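PDB 3ON4: transcriptional regulator, TetR family from Legionella pneumophila subsp. pneumophila str. Philadelphia 1, which probably binds DNA and regulates transcription as a dimeric, all-helical member of the TetR family. Local coordinates for residues I23-Y28 against E103-L108; R14-A19 against E55-A60; K68-L73 against F131-E136. One frame throughout, in Å; residues are numbered along the deposited sequence. Where two conformers were deposited one is given.

Interaction 1: residues I23-Y28 against E103-L108; sequences IQKDGY and ENKMCL
The side-chain amide of Gln-24 is a flat plate between Lys-105 and Leu-108. Over one face runs the lysine chain, Lys-105 CD standing 4.0 Å from Gln-24 CD; the other face is turned to Leu-108, whose CB lies 4.4 Å from Gln-24 CD. In this TetR-type fold the contact is a domain junction: the last turn of helix 11-26, from the putative DNA-binding domain, meets the loop leading into helix 108-115 of the C-terminal domain. The edges of the amide are polar. NE2 of Gln-24 donates to Met-106 O at 2.9 Å, with that oxygen only 15° out of the amide plane, and also bonds Leu-98 O. OE1 accepts a hydrogen bond from a water that in turn accepts one from Lys-105 NZ, an amine also bonded to Ser-102. Gln-24 is gripped twice by one residue, because its backbone O also accepts from Met-106 N at 2.9 Å, a fairly straight bond (164° at the hydrogen). Arg-171 of helix 149-173 ties both sides, bonding the carbonyls of Lys-25 and Asn-104. Further out, Lys-25 has CG anti to the carbonyl carbon (chi1 -71°) and is extended beyond it; its NZ makes a salt bridge to Glu-103 OE1 at 2.6 Å, arriving nearly along the C-O axis. Lys-105 NZ, 5.5 Å from Lys-25 NZ, adds a like charge that the carboxylate may help to offset. On the apolar side Ile-23 and Leu-108 both touch Val-61, and Ile-23 CG2 presses on Leu-108 CD1 at 3.4 Å, tighter than ordinary carbon contact.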
loop_
_atom_site.group_PDB
_atom_site.type_symbol
_atom_site.label_atom_id
_atom_site.label_comp_id
_atom_site.label_asym_id
_atom_site.label_seq_id
_atom_site.Cartn_x
_atom_site.Cartn_y
_atom_site.Cartn_z
ATOM N N ILE A 23 -2.750 6.867 12.545
ATOM C CA ILE A 23 -2.689 5.625 11.772
ATOM C C ILE A 23 -2.512 5.966 10.293
ATOM O O ILE A 23 -1.630 5.389 9.612
ATOM C CB ILE A 23 -3.918 4.714 12.005
ATOM C CG1 ILE A 23 -3.899 4.180 13.453
ATOM C CG2 ILE A 23 -3.916 3.560 10.975
ATOM C CD1 ILE A 23 -5.259 3.544 13.899
ATOM N N GLN A 24 -3.289 6.927 9.811
ATOM C CA GLN A 24 -3.177 7.379 8.430
ATOM C C GLN A 24 -1.827 7.992 8.073
ATOM O O GLN A 24 -1.456 7.990 6.905
ATOM C CB GLN A 24 -4.279 8.363 8.063
ATOM C CG GLN A 24 -5.664 7.744 8.001
ATOM C CD GLN A 24 -6.664 8.718 7.467
ATOM O OE1 GLN A 24 -7.299 9.438 8.227
ATOM N NE2 GLN A 24 -6.777 8.785 6.139
ATOM N N LYS A 25 -1.126 8.569 9.053
ATOM C CA LYS A 25 0.165 9.205 8.784
ATOM C C LYS A 25 1.294 8.172 8.886
ATOM O O LYS A 25 2.142 8.064 7.997
ATOM C CB LYS A 25 0.434 10.352 9.768
ATOM C CG LYS A 25 -0.458 11.581 9.545
ATOM C CD LYS A 25 -0.271 12.620 10.619
ATOM C CE LYS A 25 -1.141 13.831 10.364
ATOM N NZ LYS A 25 -0.834 14.942 11.311
ATOM N N ASP A 26 1.274 7.399 9.967
ATOM C CA ASP A 26 2.448 6.602 10.378
ATOM C C ASP A 26 2.230 5.114 10.428
ATOM O O ASP A 26 3.210 4.347 10.352
ATOM C CB ASP A 26 2.907 7.019 11.777
ATOM C CG ASP A 26 3.374 8.456 11.846
ATOM O OD1 ASP A 26 3.776 9.055 10.818
ATOM O OD2 ASP A 26 3.338 9.002 12.970
ATOM N N GLY A 27 0.978 4.693 10.594
ATOM C CA GLY A 27 0.635 3.274 10.633
ATOM C C GLY A 27 0.388 2.796 12.047
ATOM O O GLY A 27 0.937 3.347 12.989
ATOM N N TYR A 28 -0.439 1.759 12.175
ATOM C CA TYR A 28 -0.875 1.215 13.465
ATOM C C TYR A 28 0.256 0.800 14.387
ATOM O O TYR A 28 0.148 0.971 15.573
ATOM C CB TYR A 28 -1.766 0.003 13.204
ATOM C CG TYR A 28 -2.369 -0.658 14.430
ATOM C CD1 TYR A 28 -3.489 -0.120 15.064
ATOM C CD2 TYR A 28 -1.837 -1.824 14.947
ATOM C CE1 TYR A 28 -4.053 -0.729 16.179
ATOM C CE2 TYR A 28 -2.395 -2.433 16.063
ATOM C CZ TYR A 28 -3.513 -1.873 16.671
ATOM O OH TYR A 28 -4.056 -2.494 17.767
ATOM N N GLU A 103 -3.047 16.678 5.289
ATOM C CA GLU A 103 -1.713 16.481 5.846
ATOM C C GLU A 103 -1.001 15.230 5.313
ATOM O O GLU A 103 -0.364 14.500 6.067
ATOM C CB GLU A 103 -1.777 16.482 7.383
ATOM C CG GLU A 103 -2.367 17.801 7.939
ATOM C CD GLU A 103 -2.457 17.875 9.470
ATOM O OE1 GLU A 103 -2.164 16.877 10.159
ATOM O OE2 GLU A 103 -2.828 18.950 9.974
ATOM N N ASN A 104 -1.134 15.007 4.008
ATOM C CA ASN A 104 -0.401 13.971 3.271
ATOM C C ASN A 104 -0.653 12.564 3.826
ATOM O O ASN A 104 0.236 11.713 3.788
ATOM C CB ASN A 104 1.098 14.275 3.302
ATOM C CG ASN A 104 1.870 13.519 2.247
ATOM O OD1 ASN A 104 1.459 13.457 1.080
ATOM N ND2 ASN A 104 2.989 12.946 2.639
ATOM N N LYS A 105 -1.877 12.328 4.303
ATOM C CA LYS A 105 -2.276 11.041 4.825
ATOM C C LYS A 105 -2.449 9.951 3.776
ATOM O O LYS A 105 -2.758 10.216 2.608
ATOM C CB LYS A 105 -3.566 11.156 5.629
ATOM C CG LYS A 105 -3.371 11.762 7.018
ATOM C CD LYS A 105 -4.679 12.246 7.589
ATOM C CE LYS A 105 -4.494 13.221 8.732
ATOM N NZ LYS A 105 -5.792 13.857 9.076
HETATM N N MSE A 106 -2.241 8.714 4.220
HETATM C CA MSE A 106 -2.588 7.547 3.423
HETATM C C MSE A 106 -4.018 7.137 3.767
HETATM O O MSE A 106 -4.548 7.487 4.832
HETATM C CB MSE A 106 -1.604 6.413 3.757
HETATM C CG MSE A 106 -1.806 5.092 3.039
HETATM SE SE MSE A 106 -1.814 5.270 1.105
HETATM C CE MSE A 106 -2.298 3.455 0.656
ATOM N N CYS A 107 -4.631 6.368 2.875
ATOM C CA CYS A 107 -5.915 5.719 3.140
ATOM C C CYS A 107 -5.819 4.900 4.415
ATOM O O CYS A 107 -4.859 4.143 4.574
ATOM C CB CYS A 107 -6.245 4.765 1.988
ATOM S SG CYS A 107 -7.777 3.777 2.217
ATOM N N LEU A 108 -6.787 5.028 5.318
ATOM C CA LEU A 108 -6.780 4.205 6.543
ATOM C C LEU A 108 -6.837 2.709 6.220
ATOM O O LEU A 108 -6.138 1.876 6.838
ATOM C CB LEU A 108 -7.963 4.545 7.438
ATOM C CG LEU A 108 -7.991 3.932 8.831
ATOM C CD1 LEU A 108 -6.914 4.582 9.755
ATOM C CD2 LEU A 108 -9.366 4.097 9.431
HETATM O O HOH W 1 -7.389 11.622 9.834
#

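Interaction 2: residues R14-A19 against E55-A60; sequences RILAVA and EDLGVA
Leu-57 packs against Ile-15, Leu-16 and Ala-19 in a purely apolar helix-to-helix contact, with no hydrogen bond between the two segments, where the start of helix 54-77 lies across helix 11-26. The segments are nearly perpendicular, their N-to-C directions 81° apart and their axes 10.3 Å apart at closest approach. A chi1 of 175° sets CG of Leu-57 anti to its backbone N, and both methyls beyond it meet helix 11-26. CD1 meets Ile-15 CG2 at 3.9 Å on one hand and Leu-16 CD2 on the other. Both methyls border Ala-19 CB, Leu-57 CD2 at 3.8 Å and CD1 slightly farther. The three partners follow the spacing i, i+1 and i+4, so they belong to one side of helix 11-26; the leucine branch point faces the last of them, Leu-57 CG being 4.1 Å from Ala-19 CB. This is the interior of the N-terminal TetR domain, whose predicted helix-turn-helix is formed by helices 33-40 and 44-50; Phe-33 and Ile-36 of the first of these also lie against Leu-57, and Ile-36 touches Ala-19 as well. Helix 54-77 therefore begins inside the putative DNA-binding domain, packed on both the first helix and the helix-turn-helix, before it runs on toward the C-terminal domain. Leu-16 and Leu-57 lie alongside each other, pointing opposite ways, and one turn along Leu-16 reaches Ala-60 as well, its CD2 methyl 3.9 Å from Ala-60 CB. Around this edge Leu-16 also rests on Val-61 and Trp-64, while Ile-15 and Ala-60 both touch Phe-51.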
loop_
_atom_site.group_PDB
_atom_site.type_symbol
_atom_site.label_atom_id
_atom_site.label_comp_id
_atom_site.label_asym_id
_atom_site.label_seq_id
_atom_site.Cartn_x
_atom_site.Cartn_y
_atom_site.Cartn_z
ATOM N N ARG A 14 -12.591 12.430 20.488
ATOM C CA ARG A 14 -11.297 13.073 20.228
ATOM C C ARG A 14 -10.181 12.028 20.129
ATOM O O ARG A 14 -9.226 12.188 19.342
ATOM C CB ARG A 14 -10.989 14.149 21.271
ATOM C CG ARG A 14 -11.950 15.319 21.246
ATOM C CD ARG A 14 -11.335 16.602 21.811
ATOM N NE ARG A 14 -10.562 16.392 23.032
ATOM C CZ ARG A 14 -9.667 17.246 23.534
ATOM N NH1 ARG A 14 -9.044 16.938 24.657
ATOM N NH2 ARG A 14 -9.386 18.401 22.925
ATOM N N ILE A 15 -10.302 10.947 20.901
ATOM C CA ILE A 15 -9.318 9.855 20.844
ATOM C C ILE A 15 -9.396 9.193 19.479
ATOM O O ILE A 15 -8.381 8.984 18.812
ATOM C CB ILE A 15 -9.530 8.769 21.951
ATOM C CG1 ILE A 15 -9.178 9.323 23.325
ATOM C CG2 ILE A 15 -8.668 7.526 21.620
ATOM C CD1 ILE A 15 -9.774 8.544 24.531
ATOM N N LEU A 16 -10.613 8.884 19.051
ATOM C CA LEU A 16 -10.806 8.261 17.754
ATOM C C LEU A 16 -10.241 9.142 16.622
ATOM O O LEU A 16 -9.536 8.644 15.736
ATOM C CB LEU A 16 -12.279 7.960 17.509
ATOM C CG LEU A 16 -12.841 6.793 18.327
ATOM C CD1 LEU A 16 -14.388 6.830 18.316
ATOM C CD2 LEU A 16 -12.289 5.464 17.804
ATOM N N ALA A 17 -10.520 10.437 16.685
ATOM C CA ALA A 17 -10.094 11.340 15.596
ATOM C C ALA A 17 -8.563 11.451 15.483
ATOM O O ALA A 17 -8.005 11.430 14.359
ATOM C CB ALA A 17 -10.759 12.721 15.741
ATOM N N VAL A 18 -7.874 11.545 16.619
ATOM C CA VAL A 18 -6.400 11.631 16.578
ATOM C C VAL A 18 -5.800 10.273 16.229
ATOM O O VAL A 18 -4.842 10.206 15.467
ATOM C CB VAL A 18 -5.764 12.144 17.893
ATOM C CG1 VAL A 18 -4.290 12.587 17.628
ATOM C CG2 VAL A 18 -6.549 13.270 18.450
ATOM N N ALA A 19 -6.390 9.178 16.728
ATOM C CA ALA A 19 -5.883 7.839 16.408
ATOM C C ALA A 19 -5.963 7.592 14.906
ATOM O O ALA A 19 -5.008 7.095 14.266
ATOM C CB ALA A 19 -6.658 6.745 17.199
ATOM N N GLU A 55 -5.866 -2.958 20.542
ATOM C CA GLU A 55 -6.765 -3.653 19.614
ATOM C C GLU A 55 -8.170 -3.060 19.604
ATOM O O GLU A 55 -8.757 -2.869 18.525
ATOM C CB GLU A 55 -6.840 -5.150 19.952
ATOM C CG GLU A 55 -7.863 -5.976 19.166
ATOM C CD GLU A 55 -7.832 -7.472 19.518
ATOM O OE1 GLU A 55 -6.896 -7.951 20.215
ATOM O OE2 GLU A 55 -8.753 -8.181 19.084
ATOM N N ASP A 56 -8.705 -2.791 20.790
ATOM C CA ASP A 56 -10.032 -2.191 20.911
ATOM C C ASP A 56 -10.140 -0.863 20.169
ATOM O O ASP A 56 -11.163 -0.579 19.542
ATOM C CB ASP A 56 -10.409 -1.990 22.375
ATOM C CG ASP A 56 -10.572 -3.305 23.123
ATOM O OD1 ASP A 56 -11.296 -4.178 22.642
ATOM O OD2 ASP A 56 -9.980 -3.449 24.199
ATOM N N LEU A 57 -9.077 -0.059 20.252
ATOM C CA LEU A 57 -9.053 1.231 19.573
ATOM C C LEU A 57 -8.957 0.994 18.071
ATOM O O LEU A 57 -9.696 1.626 17.304
ATOM C CB LEU A 57 -7.901 2.103 20.070
ATOM C CG LEU A 57 -7.685 3.438 19.354
ATOM C CD1 LEU A 57 -8.952 4.296 19.440
ATOM C CD2 LEU A 57 -6.476 4.182 19.963
ATOM N N GLY A 58 -8.077 0.086 17.643
ATOM C CA GLY A 58 -7.958 -0.226 16.225
ATOM C C GLY A 58 -9.306 -0.608 15.592
ATOM O O GLY A 58 -9.679 -0.092 14.543
ATOM N N VAL A 59 -10.030 -1.521 16.225
ATOM C CA VAL A 59 -11.339 -1.971 15.742
ATOM C C VAL A 59 -12.313 -0.796 15.629
ATOM O O VAL A 59 -13.013 -0.628 14.619
ATOM C CB VAL A 59 -11.915 -3.060 16.675
ATOM C CG1 VAL A 59 -13.424 -3.293 16.438
ATOM C CG2 VAL A 59 -11.131 -4.362 16.520
ATOM N N ALA A 60 -12.353 0.008 16.677
ATOM C CA ALA A 60 -13.268 1.134 16.747
ATOM C C ALA A 60 -12.932 2.231 15.700
ATOM O O ALA A 60 -13.837 2.792 15.078
ATOM C CB ALA A 60 -13.292 1.718 18.197
#

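Interaction 3: residues K68-L73 against F131-E136; sequences KIAAVL and FELIIE
Leu-73 reaches across to Leu-133 and Ile-134, joining helix 54-77 to helix 121-144 in the helical C-terminal part of the TetR fold. Its CB points at the partner helix, but the nearest atom of Leu-133, CD2, is still 5.5 Å from that Leu-73 CB. The next atom, CG, is anti to the carbonyl carbon (chi1 -68°) and closes on the CD1 methyl of Ile-134, though contact is not made until the tip. There Leu-73 CD1 touches two side chains at once: Ile-134 CD1 at 3.7 Å and Leu-133 CD2 at 3.9 Å. The leucines run past one another in opposite directions, whereas Leu-73 and Ile-134 meet at about a right angle. The two segments are themselves almost parallel, 8° apart, with axes 10.8 Å from each other, and their consecutive residues Leu-133 and Ile-134 share the interface. Leu-133 also uses its second branch, CD1, which lies 3.9 Å from Ala-70 CB nearer the less buried border. No hydrogen bond links the two segments through side chains or backbone. Phe-91 of helix 84-98 covers both Leu-73 and Ile-134, so a third helix covers the seam on that side. From the far side of helix 121-144, Phe-131 packs on Leu-169 of the second subunit and Ile-135 on Phe-178 of that subunit, which places the contact one helix behind the dimer interface. Deeper in the seam, the Ile-134 CD1 methyl that receives Leu-73 also meets Ile-69 CG2, at 3.6 Å.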
loop_
_atom_site.group_PDB
_atom_site.type_symbol
_atom_site.label_atom_id
_atom_site.label_comp_id
_atom_site.label_asym_id
_atom_site.label_seq_id
_atom_site.Cartn_x
_atom_site.Cartn_y
_atom_site.Cartn_z
ATOM N N LYS A 68 -18.228 6.489 8.186
ATOM C CA LYS A 68 -18.083 7.807 7.582
ATOM C C LYS A 68 -17.990 7.728 6.062
ATOM O O LYS A 68 -18.686 8.475 5.363
ATOM C CB LYS A 68 -16.860 8.543 8.110
ATOM C CG LYS A 68 -17.011 9.013 9.558
ATOM C CD LYS A 68 -15.968 10.052 9.928
ATOM C CE LYS A 68 -14.576 9.458 10.104
ATOM N NZ LYS A 68 -13.602 10.531 10.494
ATOM N N ILE A 69 -17.159 6.812 5.566
ATOM C CA ILE A 69 -17.027 6.607 4.123
ATOM C C ILE A 69 -18.333 6.110 3.498
ATOM O O ILE A 69 -18.699 6.549 2.400
ATOM C CB ILE A 69 -15.914 5.606 3.788
ATOM C CG1 ILE A 69 -14.558 6.152 4.225
ATOM C CG2 ILE A 69 -15.856 5.370 2.299
ATOM C CD1 ILE A 69 -14.049 7.281 3.352
ATOM N N ALA A 70 -19.019 5.186 4.174
ATOM C CA ALA A 70 -20.327 4.714 3.716
ATOM C C ALA A 70 -21.323 5.860 3.478
ATOM O O ALA A 70 -22.065 5.838 2.489
ATOM C CB ALA A 70 -20.914 3.685 4.690
ATOM N N ALA A 71 -21.338 6.838 4.388
ATOM C CA ALA A 71 -22.229 8.003 4.282
ATOM C C ALA A 71 -21.832 8.879 3.089
ATOM O O ALA A 71 -22.675 9.322 2.334
ATOM C CB ALA A 71 -22.202 8.827 5.578
ATOM N N VAL A 72 -20.537 9.122 2.950
ATOM C CA VAL A 72 -20.010 9.925 1.846
ATOM C C VAL A 72 -20.404 9.307 0.501
ATOM O O VAL A 72 -20.876 10.008 -0.407
ATOM C CB VAL A 72 -18.470 10.062 1.960
ATOM C CG1 VAL A 72 -17.834 10.610 0.638
ATOM C CG2 VAL A 72 -18.115 10.950 3.145
ATOM N N LEU A 73 -20.222 7.993 0.392
ATOM C CA LEU A 73 -20.514 7.264 -0.844
ATOM C C LEU A 73 -22.012 7.256 -1.162
ATOM O O LEU A 73 -22.429 7.476 -2.310
ATOM C CB LEU A 73 -19.995 5.825 -0.733
ATOM C CG LEU A 73 -18.472 5.625 -0.687
ATOM C CD1 LEU A 73 -18.175 4.138 -0.748
ATOM C CD2 LEU A 73 -17.758 6.363 -1.789
ATOM N N PHE A 131 -12.828 -2.632 2.590
ATOM C CA PHE A 131 -12.636 -2.853 1.160
ATOM C C PHE A 131 -13.855 -3.473 0.473
ATOM O O PHE A 131 -14.203 -3.078 -0.639
ATOM C CB PHE A 131 -11.348 -3.629 0.898
ATOM C CG PHE A 131 -10.127 -2.771 1.103
ATOM C CD1 PHE A 131 -9.878 -1.712 0.245
ATOM C CD2 PHE A 131 -9.292 -2.953 2.201
ATOM C CE1 PHE A 131 -8.796 -0.870 0.453
ATOM C CE2 PHE A 131 -8.211 -2.123 2.400
ATOM C CZ PHE A 131 -7.964 -1.079 1.534
ATOM N N GLU A 132 -14.496 -4.425 1.142
ATOM C CA GLU A 132 -15.712 -5.043 0.620
ATOM C C GLU A 132 -16.786 -3.983 0.365
ATOM O O GLU A 132 -17.449 -4.029 -0.657
ATOM C CB GLU A 132 -16.216 -6.139 1.586
ATOM C CG GLU A 132 -15.335 -7.383 1.491
ATOM C CD GLU A 132 -15.470 -8.339 2.664
ATOM O OE1 GLU A 132 -16.419 -8.185 3.475
ATOM O OE2 GLU A 132 -14.600 -9.253 2.758
ATOM N N LEU A 133 -16.923 -3.013 1.266
ATOM C CA LEU A 133 -17.895 -1.937 1.096
ATOM C C LEU A 133 -17.565 -1.056 -0.112
ATOM O O LEU A 133 -18.444 -0.737 -0.902
ATOM C CB LEU A 133 -17.960 -1.073 2.341
ATOM C CG LEU A 133 -19.066 -0.014 2.339
ATOM C CD1 LEU A 133 -19.767 0.043 3.706
ATOM C CD2 LEU A 133 -18.472 1.312 1.952
ATOM N N ILE A 134 -16.288 -0.715 -0.260
ATOM C CA ILE A 134 -15.840 0.133 -1.354
ATOM C C ILE A 134 -16.028 -0.564 -2.692
ATOM O O ILE A 134 -16.567 0.023 -3.624
ATOM C CB ILE A 134 -14.356 0.567 -1.208
ATOM C CG1 ILE A 134 -14.129 1.474 0.015
ATOM C CG2 ILE A 134 -13.841 1.243 -2.512
ATOM C CD1 ILE A 134 -14.812 2.783 -0.032
ATOM N N ILE A 135 -15.608 -1.830 -2.766
ATOM C CA ILE A 135 -15.698 -2.630 -3.982
ATOM C C ILE A 135 -17.157 -2.850 -4.403
ATOM O O ILE A 135 -17.512 -2.630 -5.576
ATOM C CB ILE A 135 -14.930 -3.952 -3.798
ATOM C CG1 ILE A 135 -13.424 -3.636 -3.690
ATOM C CG2 ILE A 135 -15.269 -4.963 -4.906
ATOM C CD1 ILE A 135 -12.616 -4.756 -3.157
ATOM N N GLU A 136 -18.014 -3.212 -3.443
ATOM C CA GLU A 136 -19.451 -3.350 -3.712
ATOM C C GLU A 136 -20.059 -2.032 -4.217
ATOM O O GLU A 136 -20.822 -2.043 -5.179
ATOM C CB GLU A 136 -20.197 -3.852 -2.464
ATOM C CG GLU A 136 -21.713 -4.082 -2.653
ATOM C CD GLU A 136 -22.038 -5.006 -3.817
ATOM O OE1 GLU A 136 -21.309 -6.015 -4.012
ATOM O OE2 GLU A 136 -23.004 -4.706 -4.552
#

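Helix 11-26 serves interactions 1 and 2, and helix 54-77 serves interactions 2 and 3; interaction 2 closes before interaction 3 opens, while interaction 1 crosses both along the chain. Interactions 1 and 2, with centres 13 Å apart, touch directly: Tyr-28 packs on the start of helix 54-77, its OH 3.3 Å from Glu-55 N. Interaction 3 touches neither, its nearest atoms about 5 Å from interaction 1 and about 6 Å from interaction 2, with centres 18 Å and 19 Å away. Interactions 1 and 3 both have residues that reach the second subunit. The sodium ion, bound at Ser-114 and Asp-115, is about 8 Å from the Met-106 side chain of interaction 1.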